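Long-range contacts in kinetochore protein Mis16 (Schizosaccharomyces japonicus, PDB 4XYH), which is a WD-repeat kinetochore protein that independently recognises histone H4 and the CENP-A-specific chaperone Scm3, probably as part of the Mis18 complex: residues T55-P60 with K136-P141; F192-T197 with Q246-L251; H232-V237 with Q261-R266; D240-L245 with V287-F292. All blocks are in the same frame, centred on the assembly; numbering follows the deposited sequence.

Contact 1 (T55-P60 with K136-P141); sequences TVEWFP and KARFMP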
# COMPACT_ATOMS: atom_id res chain seq x y z
N THR A 55 1.63 3.34 -7.15
CA THR A 55 2.26 3.13 -5.85
C THR A 55 2.67 4.45 -5.19
O THR A 55 3.01 5.43 -5.86
CB THR A 55 3.50 2.21 -6.00
OG1 THR A 55 4.08 1.93 -4.70
CG2 THR A 55 4.57 2.86 -6.94
N VAL A 56 2.63 4.47 -3.86
CA VAL A 56 3.11 5.63 -3.11
C VAL A 56 3.57 5.17 -1.74
O VAL A 56 2.98 4.28 -1.14
CB VAL A 56 2.01 6.73 -2.96
CG1 VAL A 56 0.83 6.24 -2.12
CG2 VAL A 56 2.59 7.99 -2.32
N GLU A 57 4.65 5.77 -1.26
CA GLU A 57 5.20 5.47 0.06
C GLU A 57 5.95 6.69 0.54
O GLU A 57 6.71 7.30 -0.22
CB GLU A 57 6.12 4.24 0.01
CG GLU A 57 6.34 3.59 1.38
CD GLU A 57 7.35 2.45 1.36
OE1 GLU A 57 8.13 2.36 0.39
OE2 GLU A 57 7.39 1.64 2.33
N TRP A 58 5.71 7.07 1.80
CA TRP A 58 6.47 8.15 2.45
C TRP A 58 7.85 7.66 2.87
O TRP A 58 7.96 6.60 3.47
CB TRP A 58 5.76 8.68 3.70
CG TRP A 58 4.50 9.39 3.46
CD1 TRP A 58 3.25 8.86 3.49
CD2 TRP A 58 4.35 10.78 3.18
NE1 TRP A 58 2.31 9.84 3.24
CE2 TRP A 58 2.97 11.03 3.04
CE3 TRP A 58 5.24 11.84 3.03
CZ2 TRP A 58 2.46 12.29 2.76
CZ3 TRP A 58 4.74 13.09 2.75
CH2 TRP A 58 3.35 13.31 2.62
N PHE A 59 8.88 8.44 2.57
CA PHE A 59 10.19 8.18 3.14
C PHE A 59 10.26 8.69 4.58
O PHE A 59 9.67 9.73 4.91
CB PHE A 59 11.29 8.84 2.31
CG PHE A 59 11.63 8.14 1.03
CD1 PHE A 59 12.50 7.07 1.03
CD2 PHE A 59 11.11 8.58 -0.18
CE1 PHE A 59 12.85 6.43 -0.16
CE2 PHE A 59 11.44 7.95 -1.38
CZ PHE A 59 12.32 6.87 -1.37
N PRO A 60 10.98 7.97 5.45
CA PRO A 60 11.22 8.48 6.81
C PRO A 60 12.10 9.73 6.77
O PRO A 60 13.01 9.81 5.92
CB PRO A 60 11.94 7.32 7.51
CG PRO A 60 11.74 6.15 6.65
CD PRO A 60 11.60 6.65 5.25
N LYS A 136 4.48 -1.73 -7.93
CA LYS A 136 4.65 -1.41 -6.52
C LYS A 136 6.11 -1.07 -6.26
O LYS A 136 6.99 -1.63 -6.90
CB LYS A 136 4.20 -2.56 -5.61
CG LYS A 136 4.20 -2.17 -4.11
CD LYS A 136 3.38 -3.11 -3.24
CE LYS A 136 1.88 -2.84 -3.38
NZ LYS A 136 1.09 -3.89 -2.69
N ALA A 137 6.35 -0.14 -5.34
CA ALA A 137 7.71 0.27 -4.98
C ALA A 137 7.82 0.46 -3.47
O ALA A 137 7.09 1.26 -2.88
CB ALA A 137 8.10 1.54 -5.71
N ARG A 138 8.75 -0.27 -2.85
CA ARG A 138 8.94 -0.21 -1.40
C ARG A 138 10.43 -0.06 -1.02
O ARG A 138 11.27 -0.78 -1.56
CB ARG A 138 8.35 -1.46 -0.76
CG ARG A 138 6.82 -1.61 -0.92
CD ARG A 138 6.08 -0.54 -0.12
NE ARG A 138 4.62 -0.63 -0.20
CZ ARG A 138 3.86 0.11 -1.00
NH1 ARG A 138 4.42 0.99 -1.83
NH2 ARG A 138 2.53 -0.02 -0.99
N PHE A 139 10.74 0.83 -0.08
CA PHE A 139 12.14 1.04 0.31
C PHE A 139 12.52 0.03 1.43
O PHE A 139 11.69 -0.35 2.24
CB PHE A 139 12.38 2.49 0.77
CG PHE A 139 11.62 2.89 2.03
CD1 PHE A 139 12.04 2.46 3.28
CD2 PHE A 139 10.49 3.70 1.95
CE1 PHE A 139 11.33 2.80 4.45
CE2 PHE A 139 9.78 4.06 3.10
CZ PHE A 139 10.20 3.61 4.35
N MET A 140 13.76 -0.43 1.44
CA MET A 140 14.18 -1.36 2.50
C MET A 140 14.17 -0.61 3.84
O MET A 140 14.76 0.46 3.93
CB MET A 140 15.56 -1.91 2.19
CG MET A 140 15.98 -3.04 3.08
SD MET A 140 17.54 -3.74 2.56
CE MET A 140 18.69 -2.52 3.20
N PRO A 141 13.43 -1.11 4.85
CA PRO A 141 13.31 -0.33 6.09
C PRO A 141 14.63 -0.09 6.82
O PRO A 141 14.77 0.95 7.44
CB PRO A 141 12.35 -1.17 6.96
CG PRO A 141 12.18 -2.47 6.28
CD PRO A 141 12.49 -2.23 4.81
O HOH W 1 5.83 3.67 -3.78
O HOH W 2 8.98 -0.49 2.95
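Thr-55 and Glu-57 each accept a backbone N-H from strand 136-140, and these two bonds are the main direct polar link. Ala-137 N donates to Thr-55 OG1 at 3.1 Å. Phe-139 N donates to Glu-57 OE1 at 3.1 Å, on the syn lone pair. Thr-55 holds OG1 anti to its own backbone N (chi1 -177°), which turns the hydroxyl across the gap. The same oxygen takes a weak bond from Arg-138 NH1, whose chain bends at chi2 and also lets NH1 reach Ala-137 O at 2.9 Å; NH2 goes to a salt bridge with Asp-387. Glu-57 OE2 lies 4.4 Å from Arg-138 NE, well out of the guanidinium plane, a matter of charge alone.

The segments belong to the innermost strands of consecutive blades of a WD40 beta-propeller. Strands 56-58 and 136-140 run at 20° with axes 7.1 Å apart, and here side chains and water do the joining. One water bridges Thr-55 OG1 and Ala-137 O; another donates to both Glu-57 OE2 and Phe-139 O.

Apolar packing centres on Phe-139. Its ring and that of Phe-59 are nearly parallel but slid apart, with centroids 5.5 Å from each other. Pro-60 meets it tip to tip, CD to Phe-139 CZ at 3.5 Å. A polar atom also touches this ring: Trp-58 O lies at its edge, 3.1 Å from Phe-139 CE2.

Contact 2 (F192-T197 with Q246-L251); sequences FIQEGT and QHEALL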
# COMPACT_ATOMS: atom_id res chain seq x y z
N PHE A 192 11.44 -7.07 8.10
CA PHE A 192 11.83 -6.01 9.04
C PHE A 192 12.94 -6.44 10.01
O PHE A 192 13.58 -5.60 10.63
CB PHE A 192 10.61 -5.55 9.83
CG PHE A 192 9.53 -4.97 8.96
CD1 PHE A 192 9.60 -3.65 8.54
CD2 PHE A 192 8.45 -5.76 8.55
CE1 PHE A 192 8.61 -3.12 7.72
CE2 PHE A 192 7.45 -5.23 7.75
CZ PHE A 192 7.54 -3.90 7.32
N ILE A 193 13.16 -7.74 10.15
CA ILE A 193 14.16 -8.27 11.07
C ILE A 193 15.44 -8.68 10.35
O ILE A 193 16.55 -8.36 10.78
CB ILE A 193 13.60 -9.47 11.85
CG1 ILE A 193 12.35 -9.05 12.62
CG2 ILE A 193 14.66 -10.06 12.76
CD1 ILE A 193 12.53 -7.78 13.44
N GLN A 194 15.28 -9.38 9.23
CA GLN A 194 16.41 -9.89 8.47
C GLN A 194 16.67 -8.99 7.25
O GLN A 194 16.04 -9.14 6.19
CB GLN A 194 16.13 -11.34 8.05
CG GLN A 194 17.34 -12.08 7.52
CD GLN A 194 17.09 -13.58 7.37
OE1 GLN A 194 16.14 -14.13 7.94
NE2 GLN A 194 17.94 -14.24 6.58
N GLU A 195 17.58 -8.03 7.43
CA GLU A 195 17.92 -7.06 6.41
C GLU A 195 18.29 -7.71 5.08
O GLU A 195 19.10 -8.63 5.04
CB GLU A 195 19.06 -6.17 6.87
CG GLU A 195 19.46 -5.15 5.83
CD GLU A 195 20.48 -4.15 6.36
OE1 GLU A 195 20.50 -3.89 7.58
OE2 GLU A 195 21.26 -3.62 5.53
N GLY A 196 17.66 -7.24 4.00
CA GLY A 196 17.98 -7.74 2.68
C GLY A 196 17.05 -8.83 2.18
O GLY A 196 17.09 -9.20 1.01
N THR A 197 16.21 -9.35 3.06
CA THR A 197 15.23 -10.36 2.64
C THR A 197 13.89 -9.70 2.29
O THR A 197 13.46 -8.78 2.98
CB THR A 197 15.04 -11.43 3.74
OG1 THR A 197 16.21 -12.26 3.79
CG2 THR A 197 13.80 -12.30 3.46
N GLN A 246 7.75 -8.14 13.99
CA GLN A 246 8.57 -8.62 15.10
C GLN A 246 9.02 -10.05 14.90
O GLN A 246 9.49 -10.67 15.85
CB GLN A 246 7.80 -8.53 16.43
CG GLN A 246 7.30 -7.13 16.79
CD GLN A 246 8.43 -6.13 17.02
OE1 GLN A 246 9.55 -6.50 17.37
NE2 GLN A 246 8.12 -4.85 16.82
N HIS A 247 8.87 -10.59 13.70
CA HIS A 247 9.31 -11.96 13.47
C HIS A 247 9.94 -12.19 12.10
O HIS A 247 9.33 -11.99 11.05
CB HIS A 247 8.15 -12.94 13.68
CG HIS A 247 8.59 -14.36 13.86
ND1 HIS A 247 9.52 -14.96 13.04
CD2 HIS A 247 8.24 -15.29 14.78
CE1 HIS A 247 9.72 -16.21 13.44
NE2 HIS A 247 8.95 -16.43 14.50
N GLU A 248 11.19 -12.64 12.15
CA GLU A 248 12.02 -12.98 11.02
C GLU A 248 11.35 -13.84 9.93
O GLU A 248 11.66 -13.69 8.74
CB GLU A 248 13.25 -13.71 11.55
CG GLU A 248 14.49 -13.65 10.70
CD GLU A 248 15.76 -13.92 11.53
OE1 GLU A 248 15.63 -14.52 12.63
OE2 GLU A 248 16.87 -13.52 11.10
N ALA A 249 10.46 -14.75 10.33
CA ALA A 249 10.04 -15.79 9.40
C ALA A 249 8.53 -15.86 9.19
O ALA A 249 8.04 -16.79 8.54
CB ALA A 249 10.56 -17.14 9.86
N LEU A 250 7.80 -14.88 9.70
CA LEU A 250 6.35 -14.92 9.60
C LEU A 250 5.87 -14.02 8.47
O LEU A 250 5.91 -12.79 8.56
CB LEU A 250 5.70 -14.53 10.92
CG LEU A 250 4.26 -15.00 11.15
CD1 LEU A 250 3.95 -15.04 12.62
CD2 LEU A 250 3.25 -14.10 10.46
N LEU A 251 5.38 -14.67 7.41
CA LEU A 251 4.91 -13.98 6.22
C LEU A 251 3.43 -14.27 6.03
O LEU A 251 3.03 -15.44 6.09
CB LEU A 251 5.71 -14.42 4.99
CG LEU A 251 5.21 -13.91 3.64
CD1 LEU A 251 5.55 -12.43 3.52
CD2 LEU A 251 5.85 -14.71 2.53
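Ile-193 and Glu-248 bring the two backbones closest, with CA atoms 5.2 Å apart, where one irregular loop passes a type I turn spanning His-247 to Leu-250. Ile-193 does most of the touching. Its CG1 lies beside its own backbone N (chi1 -59°) and rests on the backbone where the turn begins, 3.8 Å from Glu-248 N and 4.0 Å from His-247 N. The other branch, CG2, stands anti to the backbone N and meets the Glu-248 side chain, Ile-193 CG2 to Glu-248 CB at 4.1 Å. The isoleucine and the glutamate cross at about a right angle, so the branched end lies across the foot of the acidic chain.

Both segments are hairpin connections in neighbouring blades of the beta-propeller: 192-197 lies between the innermost strand 187-190 and strand 197-201, while 246-251 joins strand 238-243 to strand 250-255. They meet at the protein surface, largely by van der Waals packing. Asn-191 adds a polar tie, giving its ND2 to Glu-248 O while its OD1 takes the backbone N-H groups of Ile-193 and Gln-194.

The extended chains of Glu-248 and Gln-194 cross obliquely, Gln-194 CB lying 3.9 Å from Glu-248 CG. Within the turn, His-247 ND1 accepts the N-H of Ala-249 at 2.9 Å in a nearly straight bond (170°). The loop holding Gln-194 closes in a type II turn, with Thr-197 N bonded to Gln-194 O.

Contact 3 (H232-V237 with Q261-R266); sequences HRHTAV and QIHDTR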
# COMPACT_ATOMS: atom_id res chain seq x y z
N HIS A 232 4.11 -22.44 -3.72
CA HIS A 232 2.91 -22.55 -4.52
C HIS A 232 1.73 -22.99 -3.64
O HIS A 232 1.44 -24.17 -3.53
CB HIS A 232 3.12 -23.53 -5.66
CG HIS A 232 4.19 -23.10 -6.61
ND1 HIS A 232 5.49 -23.54 -6.52
CD2 HIS A 232 4.16 -22.24 -7.66
CE1 HIS A 232 6.22 -22.98 -7.48
NE2 HIS A 232 5.42 -22.19 -8.18
N ARG A 233 1.07 -22.02 -3.01
CA ARG A 233 0.05 -22.31 -2.01
C ARG A 233 -1.26 -21.59 -2.30
O ARG A 233 -2.20 -21.65 -1.53
CB ARG A 233 0.57 -21.93 -0.63
CG ARG A 233 1.88 -22.65 -0.29
CD ARG A 233 2.34 -22.39 1.13
NE ARG A 233 3.47 -23.24 1.48
CZ ARG A 233 4.40 -22.92 2.37
NH1 ARG A 233 4.34 -21.77 3.03
NH2 ARG A 233 5.40 -23.76 2.61
N HIS A 234 -1.31 -20.89 -3.43
CA HIS A 234 -2.54 -20.21 -3.80
C HIS A 234 -3.03 -20.72 -5.15
O HIS A 234 -2.25 -21.25 -5.94
CB HIS A 234 -2.32 -18.69 -3.84
CG HIS A 234 -2.27 -18.05 -2.49
ND1 HIS A 234 -3.40 -17.86 -1.71
CD2 HIS A 234 -1.24 -17.54 -1.77
CE1 HIS A 234 -3.06 -17.27 -0.58
NE2 HIS A 234 -1.75 -17.06 -0.59
N THR A 235 -4.32 -20.57 -5.40
CA THR A 235 -4.91 -21.12 -6.62
C THR A 235 -5.36 -19.99 -7.55
O THR A 235 -5.95 -20.24 -8.60
CB THR A 235 -6.08 -22.06 -6.29
OG1 THR A 235 -7.08 -21.34 -5.58
CG2 THR A 235 -5.60 -23.23 -5.41
N ALA A 236 -5.04 -18.76 -7.17
CA ALA A 236 -5.28 -17.60 -8.02
C ALA A 236 -4.29 -16.50 -7.61
O ALA A 236 -3.49 -16.71 -6.68
CB ALA A 236 -6.72 -17.14 -7.90
N VAL A 237 -4.33 -15.35 -8.29
CA VAL A 237 -3.36 -14.27 -8.04
C VAL A 237 -3.14 -13.96 -6.55
O VAL A 237 -4.10 -13.89 -5.77
CB VAL A 237 -3.80 -12.97 -8.75
CG1 VAL A 237 -5.24 -12.66 -8.44
CG2 VAL A 237 -2.93 -11.80 -8.33
N GLN A 261 -3.32 -16.65 4.43
CA GLN A 261 -2.39 -17.71 4.82
C GLN A 261 -1.20 -17.14 5.59
O GLN A 261 -0.82 -15.99 5.41
CB GLN A 261 -1.92 -18.51 3.60
CG GLN A 261 -3.06 -19.05 2.72
CD GLN A 261 -2.60 -20.10 1.73
OE1 GLN A 261 -1.61 -20.78 1.96
NE2 GLN A 261 -3.31 -20.24 0.62
N ILE A 262 -0.65 -17.97 6.47
CA ILE A 262 0.53 -17.61 7.23
C ILE A 262 1.62 -18.57 6.83
O ILE A 262 1.41 -19.79 6.84
CB ILE A 262 0.30 -17.68 8.75
CG1 ILE A 262 -0.85 -16.76 9.16
CG2 ILE A 262 1.58 -17.32 9.49
CD1 ILE A 262 -0.55 -15.28 8.95
N HIS A 263 2.77 -18.04 6.46
CA HIS A 263 3.86 -18.89 6.02
C HIS A 263 5.02 -18.74 6.97
O HIS A 263 5.29 -17.63 7.45
CB HIS A 263 4.29 -18.54 4.60
CG HIS A 263 3.14 -18.35 3.66
ND1 HIS A 263 2.56 -19.39 2.97
CD2 HIS A 263 2.45 -17.23 3.32
CE1 HIS A 263 1.56 -18.92 2.24
NE2 HIS A 263 1.48 -17.62 2.43
N ASP A 264 5.70 -19.86 7.23
CA ASP A 264 6.96 -19.88 7.96
C ASP A 264 8.11 -20.02 6.97
O ASP A 264 8.34 -21.10 6.42
CB ASP A 264 6.98 -21.04 8.97
CG ASP A 264 8.24 -21.06 9.85
OD1 ASP A 264 9.23 -20.38 9.51
OD2 ASP A 264 8.23 -21.77 10.88
N THR A 265 8.86 -18.93 6.75
CA THR A 265 9.85 -18.92 5.67
C THR A 265 11.10 -19.75 5.98
O THR A 265 11.98 -19.89 5.13
CB THR A 265 10.29 -17.48 5.31
OG1 THR A 265 10.85 -16.82 6.46
CG2 THR A 265 9.11 -16.69 4.80
N ARG A 266 11.16 -20.31 7.19
CA ARG A 266 12.25 -21.21 7.55
C ARG A 266 12.04 -22.62 6.98
O ARG A 266 12.97 -23.41 6.89
CB ARG A 266 12.41 -21.26 9.07
CG ARG A 266 13.02 -19.99 9.66
CD ARG A 266 12.78 -19.91 11.15
NE ARG A 266 11.42 -20.30 11.49
CZ ARG A 266 10.84 -20.10 12.67
NH1 ARG A 266 11.51 -19.51 13.64
NH2 ARG A 266 9.59 -20.49 12.87
O HOH W 3 6.63 -22.28 4.70
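Arg-233 and His-263 meet edge to edge, with guanidinium and imidazole turned only 17° from coplanar. Arg-233 NH1 donates to His-263 ND1 at 3.0 Å, within the planes of both groups, which is consistent with ND1 being unprotonated. The second direct bond uses the backbone of the same arginine: Gln-261 NE2 donates to Arg-233 O at 2.8 Å, approaching from above the carbonyl plane. Water extends the link, accepting from Arg-233 NH2 and donating to Asp-264 O; NH2 has a further partner in Ser-271 O.

Besides its bond to Arg-233 O and another with Thr-259, the Gln-261 amide nitrogen lies over one face of the His-234 ring, 3.1 Å above the plane and displaced toward the rim. Its nearest ring atom is CE1, and amide and imidazole planes stand 44° apart.

The polar edges of both histidines are taken up by a wider network. His-234 is bonded through ND1 to Asp-257 and through NE2 to Ser-253, and the Ser-253 hydroxyl is also bonded to His-263 NE2. This matches the Asp-His-Ser/Thr-Trp tetrad of WD40 repeats, with His-263 at the position where tryptophan is usual.

A salt bridge finishes the strand end: Arg-266 grips Asp-264 side-on, NE to OD1 and NH2 to OD2, the latter at 2.7 Å.

Loop 232-237 leads from strand 229-231, outermost in one blade, to the innermost strand 238-243 of the next. Strand 259-264 lies in that second blade between strands 250-255 and 275-278, while Ile-207 of the preceding blade packs on both histidines.

Contact 4 (D240-L245 with V287-F292); sequences DLQFHL and VAFNPF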
# COMPACT_ATOMS: atom_id res chain seq x y z
N ASP A 240 -1.47 -9.46 -2.28
CA ASP A 240 -0.80 -8.66 -1.26
C ASP A 240 -0.14 -9.60 -0.29
O ASP A 240 -0.60 -10.74 -0.13
CB ASP A 240 -1.81 -7.74 -0.55
CG ASP A 240 -1.14 -6.58 0.21
OD1 ASP A 240 0.05 -6.28 -0.04
OD2 ASP A 240 -1.82 -5.96 1.05
N LEU A 241 0.95 -9.16 0.33
CA LEU A 241 1.67 -9.96 1.32
C LEU A 241 2.48 -9.05 2.25
O LEU A 241 2.82 -7.94 1.87
CB LEU A 241 2.58 -10.99 0.64
CG LEU A 241 3.55 -10.65 -0.51
CD1 LEU A 241 4.69 -9.75 -0.08
CD2 LEU A 241 4.13 -11.93 -1.11
N GLN A 242 2.77 -9.52 3.46
CA GLN A 242 3.51 -8.71 4.42
C GLN A 242 4.28 -9.57 5.42
O GLN A 242 3.79 -10.59 5.88
CB GLN A 242 2.56 -7.75 5.16
CG GLN A 242 3.31 -6.63 5.91
CD GLN A 242 2.43 -5.76 6.81
OE1 GLN A 242 2.53 -5.83 8.04
NE2 GLN A 242 1.60 -4.91 6.22
N PHE A 243 5.49 -9.14 5.74
CA PHE A 243 6.26 -9.75 6.81
C PHE A 243 5.81 -9.15 8.13
O PHE A 243 5.42 -7.97 8.19
CB PHE A 243 7.76 -9.53 6.61
CG PHE A 243 8.41 -10.54 5.70
CD1 PHE A 243 8.63 -11.85 6.13
CD2 PHE A 243 8.82 -10.19 4.43
CE1 PHE A 243 9.24 -12.78 5.31
CE2 PHE A 243 9.43 -11.13 3.59
CZ PHE A 243 9.64 -12.42 4.03
N HIS A 244 5.86 -9.96 9.19
CA HIS A 244 5.55 -9.47 10.54
C HIS A 244 6.62 -8.51 11.05
O HIS A 244 7.81 -8.72 10.80
CB HIS A 244 5.40 -10.65 11.52
CG HIS A 244 4.66 -10.29 12.76
ND1 HIS A 244 5.23 -9.55 13.78
CD2 HIS A 244 3.38 -10.53 13.14
CE1 HIS A 244 4.33 -9.37 14.74
NE2 HIS A 244 3.20 -9.95 14.37
N LEU A 245 6.21 -7.47 11.77
CA LEU A 245 7.15 -6.48 12.30
C LEU A 245 8.13 -7.06 13.32
O LEU A 245 9.21 -6.51 13.52
CB LEU A 245 6.41 -5.32 12.97
CG LEU A 245 6.01 -4.06 12.20
CD1 LEU A 245 6.98 -3.76 11.06
CD2 LEU A 245 4.55 -4.14 11.71
N VAL A 287 -3.82 -6.99 3.00
CA VAL A 287 -3.61 -7.53 4.32
C VAL A 287 -2.59 -6.65 5.05
O VAL A 287 -1.67 -6.11 4.43
CB VAL A 287 -3.11 -9.00 4.25
CG1 VAL A 287 -1.83 -9.07 3.42
CG2 VAL A 287 -2.90 -9.60 5.66
N ALA A 288 -2.76 -6.49 6.35
CA ALA A 288 -1.89 -5.61 7.11
C ALA A 288 -1.85 -6.00 8.59
O ALA A 288 -2.89 -6.16 9.24
CB ALA A 288 -2.34 -4.16 6.96
N PHE A 289 -0.63 -6.18 9.08
CA PHE A 289 -0.38 -6.39 10.50
C PHE A 289 -0.39 -5.08 11.26
O PHE A 289 0.16 -4.07 10.79
CB PHE A 289 0.98 -7.06 10.71
CG PHE A 289 0.99 -8.53 10.40
CD1 PHE A 289 0.14 -9.40 11.06
CD2 PHE A 289 1.90 -9.04 9.48
CE1 PHE A 289 0.18 -10.75 10.79
CE2 PHE A 289 1.95 -10.39 9.22
CZ PHE A 289 1.08 -11.25 9.87
N ASN A 290 -0.98 -5.09 12.45
CA ASN A 290 -0.97 -3.94 13.34
C ASN A 290 0.41 -3.83 13.97
O ASN A 290 0.93 -4.80 14.48
CB ASN A 290 -2.05 -4.10 14.42
CG ASN A 290 -2.13 -2.90 15.37
OD1 ASN A 290 -1.27 -2.70 16.22
ND2 ASN A 290 -3.21 -2.12 15.23
N PRO A 291 1.02 -2.64 13.90
CA PRO A 291 2.40 -2.45 14.38
C PRO A 291 2.54 -2.38 15.92
O PRO A 291 3.67 -2.36 16.41
CB PRO A 291 2.81 -1.11 13.74
CG PRO A 291 1.53 -0.38 13.54
CD PRO A 291 0.48 -1.43 13.25
N PHE A 292 1.44 -2.35 16.66
CA PHE A 292 1.50 -2.31 18.12
C PHE A 292 1.09 -3.65 18.73
O PHE A 292 1.65 -4.10 19.74
CB PHE A 292 0.62 -1.18 18.65
CG PHE A 292 1.07 0.17 18.22
CD1 PHE A 292 2.07 0.84 18.91
CD2 PHE A 292 0.51 0.78 17.09
CE1 PHE A 292 2.50 2.10 18.50
CE2 PHE A 292 0.93 2.04 16.67
CZ PHE A 292 1.94 2.70 17.37
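Asp-240 and Gln-242 both set CG anti to the backbone N (chi1 -162° and -165°), sending their polar ends across to the backbone of 287-289. Asp-240 OD2 accepts Val-287 N at 3.0 Å, on the anti side of the carboxylate and somewhat out of its plane. Two residues along, Gln-242 OE1 takes a weak bond from Phe-289 N, 3.3 Å long, and also lies at the edge of the phenylalanine ring.

His-244 makes a tilted edge-to-face contact with Phe-289: its CD2 sits 3.8 Å above the middle of the phenyl face, the planes 52° apart. The imidazole's rotation is fixed from both nitrogens, NE2 bonding Asp-294 O and ND1 the backbone N of Gln-246. Beyond it, Leu-245 and Pro-291 lie side by side, Leu-245 CD2 to Pro-291 CB at 4.0 Å.

Strands 240-243 and 287-289 run almost parallel, their axes 6.6 Å apart, as innermost strands of successive propeller blades. Phe-289 and Val-287 fill the wedge between the blades, resting on Thr-252 of strand 250-255 and on Leu-297 of strand 296-301, while Ala-288 touches Val-331 of the next blade.

Overall arrangement
Contacts 1 and 4 join innermost strands near the propeller axis, their centres 9 and 11 Å from the centre of the chain, whereas contacts 2 and 3 lie farther out, at 18 and 19 Å. Contact 1 is tied to contact 4 by a weak, long ion pair, Lys-136 NZ to Asp-240 OD1 at 3.7 Å, the amine's hydrogen bond going to Phe-186 O, and to contact 2 by Pro-141 packing on Phe-192. Strand 250-255 and the turn just before it connect the rest: Leu-250 O probably accepts from His-244 N at 2.9 Å (contacts 2 and 4), and Ala-249 O from Thr-265 N at 2.9 Å (contacts 2 and 3). Contacts 1 and 3 do not touch.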